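Exonuclease mut-7 homolog (Aedes aegypti, PDB 7JW2) is the exonuclease domain of a Nibbler protein that probably trims the 3' ends of AGO1-bound microRNAs as a magnesium-dependent 3'-5' exoribonuclease. Local coordinates at residues Tyr142-Val147 with Val155-Gly160; Asp136-Pro141 with Glu200-His205. One frame throughout, in Å; residues are numbered along the deposited sequence.

Interaction 1: Tyr142-Val147 with Val155-Gly160; sequences YHEESV and VRLCLG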
ATOM      1  N   TYR A 142      12.293  30.341 -22.781  1.00 23.13           N
ATOM      2  CA  TYR A 142      12.791  30.093 -24.124  1.00 20.70           C
ATOM      3  C   TYR A 142      11.651  30.439 -25.057  1.00 24.94           C
ATOM      4  O   TYR A 142      11.180  29.600 -25.827  1.00 30.60           O
ATOM      5  CB  TYR A 142      13.272  28.648 -24.261  1.00 19.18           C
ATOM      6  CG  TYR A 142      14.297  28.324 -23.209  1.00 22.19           C
ATOM      7  CD1 TYR A 142      15.647  28.568 -23.426  1.00 21.02           C
ATOM      8  CD2 TYR A 142      13.910  27.827 -21.967  1.00 20.13           C
ATOM      9  CE1 TYR A 142      16.588  28.303 -22.452  1.00 23.34           C
ATOM     10  CE2 TYR A 142      14.835  27.549 -20.994  1.00 23.46           C
ATOM     11  CZ  TYR A 142      16.175  27.794 -21.229  1.00 24.51           C
ATOM     12  OH  TYR A 142      17.101  27.517 -20.244  1.00 28.92           O
ATOM     13  N   HIS A 143      11.197  31.687 -24.955  1.00 30.06           N
ATOM     14  CA  HIS A 143       9.952  32.105 -25.576  1.00 32.87           C
ATOM     15  C   HIS A 143      10.033  31.992 -27.087  1.00 35.93           C
ATOM     16  O   HIS A 143      11.081  32.226 -27.696  1.00 37.59           O
ATOM     17  CB  HIS A 143       9.612  33.545 -25.182  1.00 32.16           C
ATOM     18  CG  HIS A 143       8.147  33.853 -25.237  1.00 36.76           C
ATOM     19  ND1 HIS A 143       7.324  33.748 -24.139  1.00 35.34           N
ATOM     20  CD2 HIS A 143       7.354  34.253 -26.260  1.00 40.92           C
ATOM     21  CE1 HIS A 143       6.088  34.066 -24.478  1.00 31.06           C
ATOM     22  NE2 HIS A 143       6.080  34.381 -25.760  1.00 43.05           N
ATOM     23  N   GLU A 144       8.914  31.594 -27.681  1.00 39.71           N
ATOM     24  CA  GLU A 144       8.726  31.580 -29.120  1.00 43.10           C
ATOM     25  C   GLU A 144       7.312  32.064 -29.395  1.00 45.44           C
ATOM     26  O   GLU A 144       6.442  32.019 -28.523  1.00 46.57           O
ATOM     27  CB  GLU A 144       8.959  30.185 -29.717  1.00 41.64           C
ATOM     28  CG  GLU A 144      10.312  29.577 -29.375  1.00 39.30           C
ATOM     29  CD  GLU A 144      10.533  28.238 -30.041  1.00 44.22           C
ATOM     30  OE1 GLU A 144      11.521  27.554 -29.695  1.00 41.08           O
ATOM     31  OE2 GLU A 144       9.716  27.871 -30.912  1.00 46.94           O
ATOM     32  N   GLU A 145       7.093  32.538 -30.615  1.00 48.27           N
ATOM     33  CA  GLU A 145       5.812  33.117 -30.997  1.00 50.28           C
ATOM     34  C   GLU A 145       4.916  32.066 -31.639  1.00 49.82           C
ATOM     35  O   GLU A 145       5.350  31.341 -32.542  1.00 52.17           O
ATOM     36  CB  GLU A 145       6.020  34.281 -31.965  1.00 50.60           C
ATOM     37  CG  GLU A 145       5.878  35.657 -31.337  1.00 50.08           C
ATOM     38  CD  GLU A 145       5.489  36.712 -32.355  1.00 53.25           C
ATOM     39  OE1 GLU A 145       4.326  37.169 -32.327  1.00 55.98           O
ATOM     40  OE2 GLU A 145       6.343  37.075 -33.193  1.00 55.66           O
ATOM     41  N   SER A 146       3.680  31.979 -31.148  1.00 49.18           N
ATOM     42  CA  SER A 146       2.591  31.246 -31.792  1.00 52.02           C
ATOM     43  C   SER A 146       2.999  29.832 -32.213  1.00 51.63           C
ATOM     44  O   SER A 146       2.909  29.447 -33.379  1.00 55.12           O
ATOM     45  CB  SER A 146       2.051  32.036 -32.987  1.00 52.65           C
ATOM     46  OG  SER A 146       1.536  33.287 -32.569  1.00 56.42           O
ATOM     47  N   VAL A 147       3.455  29.054 -31.237  1.00 48.97           N
ATOM     48  CA  VAL A 147       3.679  27.639 -31.484  1.00 45.35           C
ATOM     49  C   VAL A 147       2.362  26.887 -31.318  1.00 45.79           C
ATOM     50  O   VAL A 147       1.431  27.347 -30.645  1.00 43.74           O
ATOM     51  CB  VAL A 147       4.767  27.065 -30.556  1.00 44.53           C
ATOM     52  CG1 VAL A 147       6.085  27.829 -30.721  1.00 47.40           C
ATOM     53  CG2 VAL A 147       4.302  27.092 -29.099  1.00 38.09           C
ATOM     54  N   VAL A 155       7.359  22.005 -23.639  1.00 18.68           N
ATOM     55  CA  VAL A 155       8.666  21.622 -23.114  1.00 18.07           C
ATOM     56  C   VAL A 155       9.754  22.548 -23.649  1.00 22.50           C
ATOM     57  O   VAL A 155      10.629  22.998 -22.901  1.00 21.67           O
ATOM     58  CB  VAL A 155       8.963  20.148 -23.443  1.00 19.55           C
ATOM     59  CG1 VAL A 155      10.421  19.842 -23.218  1.00 21.63           C
ATOM     60  CG2 VAL A 155       8.104  19.241 -22.561  1.00 19.78           C
ATOM     61  N   ARG A 156       9.728  22.840 -24.951  1.00 22.08           N
ATOM     62  CA  ARG A 156      10.735  23.739 -25.507  1.00 24.21           C
ATOM     63  C   ARG A 156      10.637  25.132 -24.897  1.00 24.27           C
ATOM     64  O   ARG A 156      11.655  25.726 -24.528  1.00 25.15           O
ATOM     65  CB  ARG A 156      10.603  23.818 -27.024  1.00 25.28           C
ATOM     66  CG  ARG A 156      11.850  24.381 -27.704  1.00 28.14           C
ATOM     67  CD  ARG A 156      11.800  24.125 -29.192  1.00 34.43           C
ATOM     68  NE  ARG A 156      10.720  24.883 -29.814  1.00 37.92           N
ATOM     69  CZ  ARG A 156       9.582  24.347 -30.252  1.00 34.13           C
ATOM     70  NH1 ARG A 156       9.369  23.046 -30.129  1.00 33.16           N
ATOM     71  NH2 ARG A 156       8.654  25.118 -30.806  1.00 38.43           N
ATOM     72  N   LEU A 157       9.415  25.663 -24.779  1.00 20.75           N
ATOM     73  CA  LEU A 157       9.224  27.002 -24.223  1.00 19.39           C
ATOM     74  C   LEU A 157       9.714  27.093 -22.784  1.00 22.41           C
ATOM     75  O   LEU A 157      10.259  28.123 -22.372  1.00 20.95           O
ATOM     76  CB  LEU A 157       7.749  27.392 -24.287  1.00 22.32           C
ATOM     77  CG  LEU A 157       7.167  27.686 -25.665  1.00 24.16           C
ATOM     78  CD1 LEU A 157       5.663  27.566 -25.628  1.00 25.37           C
ATOM     79  CD2 LEU A 157       7.567  29.078 -26.094  1.00 26.21           C
ATOM     80  N   CYS A 158       9.513  26.039 -21.995  1.00 20.00           N
ATOM     81  CA  CYS A 158       9.837  26.116 -20.577  1.00 18.40           C
ATOM     82  C   CYS A 158      11.244  25.643 -20.258  1.00 21.00           C
ATOM     83  O   CYS A 158      11.871  26.177 -19.342  1.00 23.79           O
ATOM     84  CB  CYS A 158       8.839  25.288 -19.754  1.00 20.56           C
ATOM     85  SG  CYS A 158       7.169  25.913 -19.768  1.00 21.16           S
ATOM     86  N   LEU A 159      11.754  24.644 -20.974  1.00 20.10           N
ATOM     87  CA  LEU A 159      13.025  24.039 -20.624  1.00 23.37           C
ATOM     88  C   LEU A 159      14.114  24.203 -21.674  1.00 24.92           C
ATOM     89  O   LEU A 159      15.264  23.842 -21.398  1.00 26.53           O
ATOM     90  CB  LEU A 159      12.829  22.545 -20.340  1.00 26.30           C
ATOM     91  CG  LEU A 159      11.634  22.187 -19.456  1.00 28.03           C
ATOM     92  CD1 LEU A 159      11.542  20.683 -19.392  1.00 29.06           C
ATOM     93  CD2 LEU A 159      11.750  22.797 -18.062  1.00 27.43           C
ATOM     94  N   GLY A 160      13.797  24.730 -22.853  1.00 22.50           N
ATOM     95  CA  GLY A 160      14.828  25.035 -23.829  1.00 23.89           C
ATOM     96  C   GLY A 160      15.445  23.835 -24.500  1.00 26.79           C
ATOM     97  O   GLY A 160      16.529  23.948 -25.082  1.00 29.14           O
TER
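The carboxylate of Glu-144 is gripped side-on by Arg-156, with NE giving its hydrogen to OE1 at 2.8 Å and NH2 to OE2 at 3.0 Å. Both oxygens lie close to the guanidinium plane, but the two flat groups are turned 37° apart: NE reaches OE1 on its syn side, whereas NH2 comes to OE2 from above the carboxylate plane. A bend at chi3 (67°) brings NE round to the acid, and NH1 bonds Asn-153 in the same helix. Tyr-142 sits at the end of helix 151-159. Its N bonds Leu-157 O (3.0 Å), and its ring lies against the turn where Gly-160 takes positive phi. Gly-160 CA stands over the ring centre in a CH-pi contact, 3.5 Å from the centroid. Between the salt bridge and the Tyr-142 ring, Leu-157 brings its two methyls to the loop: CD2 touches Glu-144 N at 3.3 Å, and CD1 meets Val-147 CG2 at 3.8 Å. Trp-129 of helix 125-132 packs on both Leu-157 and Val-147. The loop 142-147 is therefore tied back onto the helix that follows it by charge, backbone bond and aromatic packing, and the two-nitrogen grip probably keeps Glu-144 ionised.

Interaction 2: Asp136-Pro141 with Glu200-His205; sequences DSFRFP and EKQLTH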
ATOM      1  N   ASP A 136       0.304  40.240 -20.864  1.00 41.51           N
ATOM      2  CA  ASP A 136       1.197  40.822 -21.862  1.00 38.51           C
ATOM      3  C   ASP A 136       2.656  40.747 -21.434  1.00 36.49           C
ATOM      4  O   ASP A 136       3.546  40.607 -22.283  1.00 38.89           O
ATOM      5  CB  ASP A 136       0.802  42.273 -22.135  1.00 45.70           C
ATOM      6  CG  ASP A 136      -0.207  42.399 -23.256  1.00 53.64           C
ATOM      7  OD1 ASP A 136       0.078  41.907 -24.370  1.00 57.76           O
ATOM      8  OD2 ASP A 136      -1.286  42.985 -23.022  1.00 58.30           O
ATOM      9  N   SER A 137       2.920  40.825 -20.130  1.00 32.50           N
ATOM     10  CA  SER A 137       4.283  40.794 -19.619  1.00 34.74           C
ATOM     11  C   SER A 137       4.872  39.390 -19.571  1.00 31.96           C
ATOM     12  O   SER A 137       6.093  39.252 -19.443  1.00 35.52           O
ATOM     13  CB  SER A 137       4.327  41.397 -18.215  1.00 35.36           C
ATOM     14  OG  SER A 137       4.467  42.809 -18.262  1.00 39.86           O
ATOM     15  N   PHE A 138       4.044  38.354 -19.655  1.00 32.09           N
ATOM     16  CA  PHE A 138       4.526  36.998 -19.429  1.00 29.44           C
ATOM     17  C   PHE A 138       5.413  36.534 -20.576  1.00 27.13           C
ATOM     18  O   PHE A 138       5.015  36.585 -21.745  1.00 29.91           O
ATOM     19  CB  PHE A 138       3.349  36.039 -19.259  1.00 27.85           C
ATOM     20  CG  PHE A 138       3.757  34.627 -18.924  1.00 22.24           C
ATOM     21  CD1 PHE A 138       4.165  33.744 -19.917  1.00 25.85           C
ATOM     22  CD2 PHE A 138       3.726  34.180 -17.612  1.00 24.66           C
ATOM     23  CE1 PHE A 138       4.542  32.461 -19.603  1.00 26.02           C
ATOM     24  CE2 PHE A 138       4.096  32.883 -17.293  1.00 23.73           C
ATOM     25  CZ  PHE A 138       4.504  32.027 -18.286  1.00 24.98           C
ATOM     26  N   ARG A 139       6.607  36.051 -20.236  1.00 23.67           N
ATOM     27  CA  ARG A 139       7.535  35.497 -21.214  1.00 26.35           C
ATOM     28  C   ARG A 139       8.022  34.134 -20.741  1.00 23.99           C
ATOM     29  O   ARG A 139       8.554  34.010 -19.636  1.00 28.14           O
ATOM     30  CB  ARG A 139       8.743  36.418 -21.430  1.00 31.55           C
ATOM     31  CG  ARG A 139       8.485  37.656 -22.275  1.00 35.12           C
ATOM     32  CD  ARG A 139       7.636  37.368 -23.510  1.00 37.66           C
ATOM     33  NE  ARG A 139       7.470  38.564 -24.335  1.00 41.69           N
ATOM     34  CZ  ARG A 139       6.765  39.633 -23.975  1.00 42.50           C
ATOM     35  NH1 ARG A 139       6.142  39.664 -22.804  1.00 41.31           N
ATOM     36  NH2 ARG A 139       6.675  40.677 -24.789  1.00 45.52           N
ATOM     37  N   PHE A 140       7.863  33.115 -21.583  1.00 26.92           N
ATOM     38  CA  PHE A 140       8.524  31.847 -21.327  1.00 25.04           C
ATOM     39  C   PHE A 140      10.040  32.043 -21.381  1.00 25.44           C
ATOM     40  O   PHE A 140      10.532  32.932 -22.089  1.00 26.36           O
ATOM     41  CB  PHE A 140       8.077  30.802 -22.350  1.00 25.25           C
ATOM     42  CG  PHE A 140       6.692  30.271 -22.104  1.00 23.51           C
ATOM     43  CD1 PHE A 140       5.609  30.741 -22.830  1.00 23.70           C
ATOM     44  CD2 PHE A 140       6.478  29.293 -21.142  1.00 22.40           C
ATOM     45  CE1 PHE A 140       4.334  30.257 -22.600  1.00 24.95           C
ATOM     46  CE2 PHE A 140       5.203  28.796 -20.911  1.00 23.08           C
ATOM     47  CZ  PHE A 140       4.133  29.277 -21.634  1.00 21.15           C
ATOM     48  N   PRO A 141      10.806  31.252 -20.625  1.00 22.71           N
ATOM     49  CA  PRO A 141      12.269  31.443 -20.612  1.00 28.58           C
ATOM     50  C   PRO A 141      12.927  31.145 -21.942  1.00 28.69           C
ATOM     51  O   PRO A 141      14.041  31.621 -22.197  1.00 25.52           O
ATOM     52  CB  PRO A 141      12.754  30.470 -19.532  1.00 27.37           C
ATOM     53  CG  PRO A 141      11.612  29.514 -19.294  1.00 25.55           C
ATOM     54  CD  PRO A 141      10.354  30.210 -19.682  1.00 23.25           C
ATOM     55  N   GLU A 200       5.415  28.845 -12.863  1.00 18.03           N
ATOM     56  CA  GLU A 200       5.347  29.452 -11.534  1.00 19.23           C
ATOM     57  C   GLU A 200       6.393  30.551 -11.377  1.00 21.47           C
ATOM     58  O   GLU A 200       6.084  31.665 -10.928  1.00 22.83           O
ATOM     59  CB  GLU A 200       5.545  28.353 -10.483  1.00 20.57           C
ATOM     60  CG  GLU A 200       5.184  28.678  -9.051  1.00 30.15           C
ATOM     61  CD  GLU A 200       5.204  27.424  -8.183  1.00 33.96           C
ATOM     62  OE1 GLU A 200       6.189  26.657  -8.267  1.00 36.16           O
ATOM     63  OE2 GLU A 200       4.229  27.189  -7.437  1.00 35.22           O
ATOM     64  N   LYS A 201       7.642  30.250 -11.745  1.00 19.85           N
ATOM     65  CA  LYS A 201       8.723  31.216 -11.572  1.00 23.31           C
ATOM     66  C   LYS A 201       8.483  32.469 -12.401  1.00 25.96           C
ATOM     67  O   LYS A 201       8.745  33.589 -11.939  1.00 25.41           O
ATOM     68  CB  LYS A 201      10.064  30.578 -11.935  1.00 27.56           C
ATOM     69  CG  LYS A 201      10.641  29.697 -10.848  1.00 27.49           C
ATOM     70  CD  LYS A 201      11.847  28.917 -11.346  1.00 31.53           C
ATOM     71  CE  LYS A 201      12.452  28.051 -10.242  1.00 37.18           C
ATOM     72  NZ  LYS A 201      11.475  27.708  -9.168  1.00 37.47           N
ATOM     73  N   GLN A 202       7.971  32.314 -13.623  1.00 22.85           N
ATOM     74  CA  GLN A 202       7.760  33.488 -14.461  1.00 23.82           C
ATOM     75  C   GLN A 202       6.552  34.307 -14.008  1.00 27.26           C
ATOM     76  O   GLN A 202       6.573  35.540 -14.112  1.00 24.90           O
ATOM     77  CB  GLN A 202       7.635  33.064 -15.928  1.00 24.95           C
ATOM     78  CG  GLN A 202       7.155  34.152 -16.881  1.00 26.97           C
ATOM     79  CD  GLN A 202       8.111  35.321 -17.031  1.00 28.68           C
ATOM     80  OE1 GLN A 202       7.712  36.377 -17.513  1.00 26.43           O
ATOM     81  NE2 GLN A 202       9.372  35.134 -16.641  1.00 28.99           N
ATOM     82  N   LEU A 203       5.509  33.664 -13.479  1.00 22.83           N
ATOM     83  CA  LEU A 203       4.396  34.420 -12.904  1.00 22.78           C
ATOM     84  C   LEU A 203       4.857  35.254 -11.718  1.00 25.38           C
ATOM     85  O   LEU A 203       4.475  36.426 -11.583  1.00 26.23           O
ATOM     86  CB  LEU A 203       3.273  33.474 -12.486  1.00 20.01           C
ATOM     87  CG  LEU A 203       2.451  32.898 -13.634  1.00 21.80           C
ATOM     88  CD1 LEU A 203       1.551  31.777 -13.089  1.00 19.92           C
ATOM     89  CD2 LEU A 203       1.634  33.966 -14.346  1.00 22.30           C
ATOM     90  N   THR A 204       5.690  34.670 -10.851  1.00 22.55           N
ATOM     91  CA  THR A 204       6.266  35.430  -9.746  1.00 27.43           C
ATOM     92  C   THR A 204       7.119  36.585 -10.269  1.00 28.26           C
ATOM     93  O   THR A 204       7.106  37.687  -9.702  1.00 28.79           O
ATOM     94  CB  THR A 204       7.092  34.497  -8.858  1.00 27.20           C
ATOM     95  OG1 THR A 204       6.243  33.476  -8.305  1.00 28.05           O
ATOM     96  CG2 THR A 204       7.734  35.268  -7.709  1.00 26.23           C
ATOM     97  N   HIS A 205       7.830  36.364 -11.379  1.00 25.33           N
ATOM     98  CA  HIS A 205       8.702  37.398 -11.934  1.00 27.91           C
ATOM     99  C   HIS A 205       7.913  38.628 -12.364  1.00 28.49           C
ATOM    100  O   HIS A 205       8.390  39.760 -12.215  1.00 31.90           O
ATOM    101  CB  HIS A 205       9.500  36.837 -13.111  1.00 27.96           C
ATOM    102  CG  HIS A 205      10.464  37.815 -13.707  1.00 34.12           C
ATOM    103  ND1 HIS A 205      11.667  38.129 -13.111  1.00 37.62           N
ATOM    104  CD2 HIS A 205      10.403  38.548 -14.842  1.00 36.10           C
ATOM    105  CE1 HIS A 205      12.306  39.014 -13.854  1.00 36.77           C
ATOM    106  NE2 HIS A 205      11.559  39.288 -14.909  1.00 37.61           N
TER
HETATM  107  O   HOH W   1       9.059  38.749 -17.972  1.00 34.19           O
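Gln-202 meets the loop 136-141 through both its aliphatic stem and its amide. The apolar part is a CH-pi contact: Gln-202 CG lies over one face of the Phe-138 ring, 3.6 Å from its centroid and displaced toward the rim, where CE2 is nearest at 3.3 Å. With CG anti to the backbone N (chi1 -176°), the Phe-138 ring is carried toward helix 179-205. Leu-203 adds its CD2 methyl, 3.9 Å from Phe-138 CD2, while Val-132 and Ile-206 also touch the Phe-138 side chain. The polar part uses the amide oxygen. Arg-139 N donates to Gln-202 OE1 over 3.0 Å in a nearly straight bond (167°), approaching from above the amide plane. A water also donates to OE1, at 2.8 Å, and reaches Ser-137 O by a weak bond, so the loop holds this oxygen both directly and through solvent. The bend at chi2 (65°) turns CD toward the Arg-139 backbone, and the amide plane stands almost perpendicular to the phenyl ring. Within the loop, Arg-139 NH1 curls back to Asp-136 O in a weak bond. The arrangement is a loop-to-helix packing in the 3'-5' exonuclease domain of the RNase H clan, joining the connection after helix 125-132 to the last turns of helix 179-205.

Interactions 1 and 2 use consecutive pieces of one connection, the loop between helices 125-132 and 151-159, and their centres lie 12 Å apart. Residues 136-141 rest on helix 179-205, and residues 142-147 fold back on helix 151-159. The two meet at Phe-140 and Pro-141: Cys-158 SG lies 3.7 Å from Phe-140 CE2, and Leu-157 O, which accepts the bond from Tyr-142, lies 3.4 Å from Pro-141 CD. Phe-140 also meets the Trp-129 ring, joining the two contacts to helix 125-132. Both lie on the same side of the domain, their centres about 19 and 22 Å from that of the chain, and neither is touched by the second protein chain.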